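Local coordinates for stage III sporulation protein AB (Bacillus subtilis, PDB 6BS9) that is essential for sporulation in Bacillus subtilis and probably works as part of a secretion-system-like transport apparatus, at residues R11-A16 with T48-F53; A22-G27 with K106-A111. One frame throughout, in Å; residues are numbered along the deposited sequence. Where two conformers were deposited one is given.

In this piece of SpoIIIAB, an all-helical bundle that makes up most of the protein, both contacts use helix 2-26, and together they tie this first helix to two later ones, 46-58 in contact 1 and 101-128 in contact 2. Their centres lie about 15 Å apart and their nearest atoms about 6 Å apart, so they are separate patches on one helix that do not touch. Contact 1 sits in the middle of the bundle, its centre about 5 Å from that of the chain, and all its touching residues are buried. Contact 2, at about 12 Å from the chain centre, is smaller and only partly buried. Both are purely apolar.

Contact 1: R11-A16 with T48-F53; sequences RQLRAA and TLFSAF
L13 and A16 of helix 2-26 meet L49 and F50 of helix 46-58, where the axes of these two segments come within 12.1 Å, their N-to-C directions 37° apart. The A16 and F50 CA atoms lie 8.5 Å from each other. At such a separation a methyl alone could not span the gap, and the large F50 ring does the bridging. With CG anti to its own carbonyl carbon (chi1 -67°), F50 sends its far end to A16, where CZ lies 3.4 Å from A16 CB. The methyl meets this end of the ring obliquely, with F50 CE2 also near, 3.7 Å from A16 CB. An alanine suits this spot because its single methyl points at the neighbouring helix and lets the ring come close. L13 approaches differently: its CB does not head for the partner, but the CD2 branch swings in and meets the ring edge, 4.1 Å from F50 CE2. The same L13 CD2 packs 3.8 Å from L49 CD2, the two leucines crossing at about a right angle. Within its own helix, L49 lays CG over one face of the F50 ring, toward the rim. This is core packing of an all-helical bundle, in which the two helices are separated in sequence by helix 31-41; that helix adds I38 against A16 and A39 against F50, while S35 OG hydrogen-bonds to F50 O. Replacing F50 by an alanine would probably open a gap between the helices, leaving A16 CB without its partner here and L13 CD2 with L49 alone of these two segments. L49 also rests on W68 and V75 of helix 64-75.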
# COMPACT_ATOMS: atom_id res chain seq x y z
N ARG A 11 5.76 6.64 4.32
CA ARG A 11 6.88 6.74 3.39
C ARG A 11 7.20 5.40 2.79
O ARG A 11 7.42 5.29 1.57
CB ARG A 11 8.09 7.32 4.13
CG ARG A 11 9.21 7.80 3.27
CD ARG A 11 10.27 8.47 4.13
NE ARG A 11 10.84 7.56 5.12
CZ ARG A 11 10.91 7.92 6.40
NH1 ARG A 11 11.44 7.08 7.24
NH2 ARG A 11 10.43 9.15 6.82
N GLN A 12 7.24 4.39 3.64
CA GLN A 12 7.41 2.99 3.20
C GLN A 12 6.33 2.51 2.25
O GLN A 12 6.62 1.82 1.29
CB GLN A 12 7.39 2.05 4.43
CG GLN A 12 8.63 2.11 5.31
CD GLN A 12 8.46 1.31 6.58
OE1 GLN A 12 7.39 1.20 7.17
NE2 GLN A 12 9.52 0.71 7.01
N LEU A 13 5.05 2.87 2.55
CA LEU A 13 3.94 2.52 1.67
C LEU A 13 4.06 3.18 0.29
O LEU A 13 3.85 2.53 -0.72
CB LEU A 13 2.63 2.88 2.33
CG LEU A 13 2.20 1.91 3.44
CD1 LEU A 13 1.15 2.56 4.27
CD2 LEU A 13 1.70 0.61 2.88
N ARG A 14 4.46 4.44 0.26
CA ARG A 14 4.70 5.16 -1.00
C ARG A 14 5.79 4.47 -1.82
O ARG A 14 5.67 4.38 -3.03
CB ARG A 14 5.13 6.58 -0.61
CG ARG A 14 5.17 7.71 -1.65
CD ARG A 14 3.91 8.12 -2.42
NE ARG A 14 4.35 8.86 -3.59
CZ ARG A 14 5.03 8.34 -4.59
NH1 ARG A 14 5.29 7.02 -4.64
NH2 ARG A 14 5.44 9.15 -5.55
N ALA A 15 6.86 3.99 -1.17
CA ALA A 15 7.91 3.28 -1.85
C ALA A 15 7.38 1.98 -2.47
O ALA A 15 7.63 1.67 -3.62
CB ALA A 15 9.07 2.98 -0.88
N ALA A 16 6.73 1.18 -1.65
CA ALA A 16 6.27 -0.10 -2.04
C ALA A 16 5.21 0.02 -3.14
O ALA A 16 5.28 -0.71 -4.14
CB ALA A 16 5.66 -0.79 -0.83
N THR A 48 4.53 -7.00 6.38
CA THR A 48 3.47 -8.02 6.47
C THR A 48 2.24 -7.76 5.59
O THR A 48 1.61 -8.68 5.06
CB THR A 48 3.04 -8.21 7.93
OG1 THR A 48 4.20 -8.58 8.68
CG2 THR A 48 2.06 -9.39 8.02
N LEU A 49 1.96 -6.49 5.31
CA LEU A 49 0.92 -6.20 4.33
C LEU A 49 1.27 -6.87 2.99
O LEU A 49 0.39 -7.41 2.34
CB LEU A 49 0.74 -4.68 4.18
CG LEU A 49 -0.21 -4.17 3.08
CD1 LEU A 49 -1.62 -4.68 3.19
CD2 LEU A 49 -0.24 -2.66 3.14
N PHE A 50 2.55 -6.79 2.59
CA PHE A 50 2.98 -7.22 1.28
C PHE A 50 3.20 -8.71 1.20
O PHE A 50 2.87 -9.30 0.15
CB PHE A 50 4.21 -6.39 0.78
CG PHE A 50 3.83 -4.98 0.52
CD1 PHE A 50 3.17 -4.63 -0.64
CD2 PHE A 50 3.89 -4.05 1.57
CE1 PHE A 50 2.67 -3.39 -0.81
CE2 PHE A 50 3.44 -2.77 1.39
CZ PHE A 50 2.81 -2.43 0.19
N SER A 51 3.65 -9.32 2.28
CA SER A 51 3.72 -10.80 2.30
C SER A 51 2.33 -11.44 2.39
O SER A 51 2.08 -12.41 1.69
CB SER A 51 4.67 -11.36 3.44
OG SER A 51 4.32 -10.87 4.67
N ALA A 52 1.44 -10.87 3.19
CA ALA A 52 0.04 -11.32 3.18
C ALA A 52 -0.64 -11.20 1.82
O ALA A 52 -1.35 -12.10 1.43
CB ALA A 52 -0.75 -10.56 4.19
N PHE A 53 -0.39 -10.09 1.11
CA PHE A 53 -0.96 -9.87 -0.21
C PHE A 53 -0.43 -10.93 -1.18
O PHE A 53 -1.22 -11.54 -1.91
CB PHE A 53 -0.56 -8.47 -0.69
CG PHE A 53 -1.12 -8.08 -2.04
CD1 PHE A 53 -2.43 -8.33 -2.38
CD2 PHE A 53 -0.36 -7.39 -2.94
CE1 PHE A 53 -2.97 -7.90 -3.61
CE2 PHE A 53 -0.89 -6.92 -4.18
CZ PHE A 53 -2.21 -7.19 -4.52

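Contact 2: A22-G27 with K106-A111; sequences AEIMYG and KHIKLA
I24 and M25, near the C-terminal end of helix 2-26, pack on I108 of helix 101-128, joining the first and last helices of the all-helical bundle, which run in roughly opposite directions. The backbones stay well apart: the I24 and I108 CA atoms are 10.0 Å from each other, and a flexible methionine and two branched isoleucines cover the interval. The tighter half is the approach of M25 to I108. An unbranched chain suits M25 because it can bend across the gap: it turns at chi2 (-56°) and again at chi3, and its terminal methyl meets the isoleucine tip to tip. I108, stiffened by its branch at CB, answers with a fixed arm, CG1 and CD1 stretched out toward helix 2-26, and it is the buried member of the group, also touching F92 and T95 of helix 83-95. I24 is the looser neighbour, its CD1 4.3 Å from I108 CD1, and it also rests on L96, L31 and Q104.

On the loose side, M25 remains partly exposed, touching Q104 and Q105. The lysines K106 and K109 are exposed and their long chains lead away from the contact, as suits charged ends that favour water over an apolar interface. At the heart of the contact, two methyl groups, M25 CE and I108 CD1, stand 3.8 Å apart.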
# COMPACT_ATOMS: atom_id res chain seq x y z
N ALA A 22 4.61 0.16 -10.97
CA ALA A 22 5.44 -0.14 -12.14
C ALA A 22 5.23 -1.55 -12.66
O ALA A 22 5.16 -1.79 -13.87
CB ALA A 22 6.90 0.12 -11.83
N GLU A 23 5.12 -2.51 -11.75
CA GLU A 23 5.00 -3.93 -12.18
C GLU A 23 3.65 -4.22 -12.79
O GLU A 23 3.53 -4.96 -13.75
CB GLU A 23 5.20 -4.89 -11.01
CG GLU A 23 6.58 -4.81 -10.37
CD GLU A 23 7.70 -5.41 -11.23
OE1 GLU A 23 8.89 -5.18 -10.95
OE2 GLU A 23 7.45 -6.05 -12.25
N ILE A 24 2.62 -3.61 -12.23
CA ILE A 24 1.30 -3.70 -12.83
C ILE A 24 1.33 -3.12 -14.24
O ILE A 24 0.88 -3.75 -15.17
CB ILE A 24 0.29 -2.95 -11.95
CG1 ILE A 24 0.11 -3.72 -10.66
CG2 ILE A 24 -1.06 -2.79 -12.67
CD1 ILE A 24 -0.52 -2.94 -9.54
N MET A 25 1.91 -1.94 -14.38
CA MET A 25 1.88 -1.19 -15.66
C MET A 25 2.74 -1.81 -16.75
O MET A 25 2.29 -1.96 -17.88
CB MET A 25 2.07 0.33 -15.40
CG MET A 25 0.90 0.96 -14.58
SD MET A 25 -0.73 0.66 -15.38
CE MET A 25 -1.93 0.43 -14.03
N TYR A 26 3.94 -2.24 -16.42
CA TYR A 26 4.88 -2.62 -17.47
C TYR A 26 5.78 -3.74 -17.09
O TYR A 26 6.61 -4.11 -17.87
CB TYR A 26 5.67 -1.37 -18.08
CG TYR A 26 6.30 -0.35 -17.13
CD1 TYR A 26 7.56 -0.55 -16.58
CD2 TYR A 26 5.60 0.87 -16.81
CE1 TYR A 26 8.12 0.39 -15.73
CE2 TYR A 26 6.14 1.80 -15.95
CZ TYR A 26 7.41 1.57 -15.42
OH TYR A 26 7.97 2.43 -14.51
N GLY A 27 5.60 -4.25 -15.88
CA GLY A 27 6.23 -5.44 -15.42
C GLY A 27 5.91 -6.73 -16.06
O GLY A 27 4.84 -6.98 -16.58
N LYS A 106 -3.98 6.17 -13.54
CA LYS A 106 -4.21 7.46 -12.94
C LYS A 106 -4.78 7.32 -11.54
O LYS A 106 -4.41 8.11 -10.66
CB LYS A 106 -5.08 8.38 -13.85
CG LYS A 106 -4.44 8.62 -15.21
CD LYS A 106 -3.07 9.31 -15.07
CE LYS A 106 -2.41 9.51 -16.43
NZ LYS A 106 -1.09 10.16 -16.25
N HIS A 107 -5.60 6.30 -11.30
CA HIS A 107 -6.11 6.09 -9.93
C HIS A 107 -5.01 5.56 -8.98
O HIS A 107 -5.01 5.91 -7.79
CB HIS A 107 -7.39 5.24 -9.91
CG HIS A 107 -8.62 6.01 -10.28
ND1 HIS A 107 -9.40 6.65 -9.35
CD2 HIS A 107 -9.12 6.37 -11.48
CE1 HIS A 107 -10.36 7.35 -9.95
NE2 HIS A 107 -10.21 7.18 -11.25
N ILE A 108 -4.04 4.81 -9.51
CA ILE A 108 -2.88 4.42 -8.70
C ILE A 108 -2.05 5.62 -8.37
O ILE A 108 -1.66 5.81 -7.20
CB ILE A 108 -1.99 3.37 -9.36
CG1 ILE A 108 -2.79 2.08 -9.52
CG2 ILE A 108 -0.75 3.14 -8.49
CD1 ILE A 108 -2.10 0.94 -10.26
N LYS A 109 -1.83 6.48 -9.36
CA LYS A 109 -1.10 7.73 -9.09
C LYS A 109 -1.80 8.57 -8.02
O LYS A 109 -1.14 9.15 -7.15
CB LYS A 109 -0.94 8.51 -10.38
CG LYS A 109 -0.06 9.74 -10.24
CD LYS A 109 -0.04 10.51 -11.52
CE LYS A 109 0.95 11.69 -11.50
NZ LYS A 109 0.96 12.44 -12.80
N LEU A 110 -3.13 8.62 -8.06
CA LEU A 110 -3.92 9.38 -7.03
C LEU A 110 -3.72 8.85 -5.63
O LEU A 110 -3.52 9.64 -4.71
CB LEU A 110 -5.42 9.32 -7.34
CG LEU A 110 -6.40 10.00 -6.39
CD1 LEU A 110 -6.09 11.46 -6.18
CD2 LEU A 110 -7.83 9.89 -6.92
N ALA A 111 -3.74 7.51 -5.48
CA ALA A 111 -3.39 6.90 -4.24
C ALA A 111 -2.02 7.32 -3.74
O ALA A 111 -1.87 7.73 -2.59
CB ALA A 111 -3.43 5.39 -4.37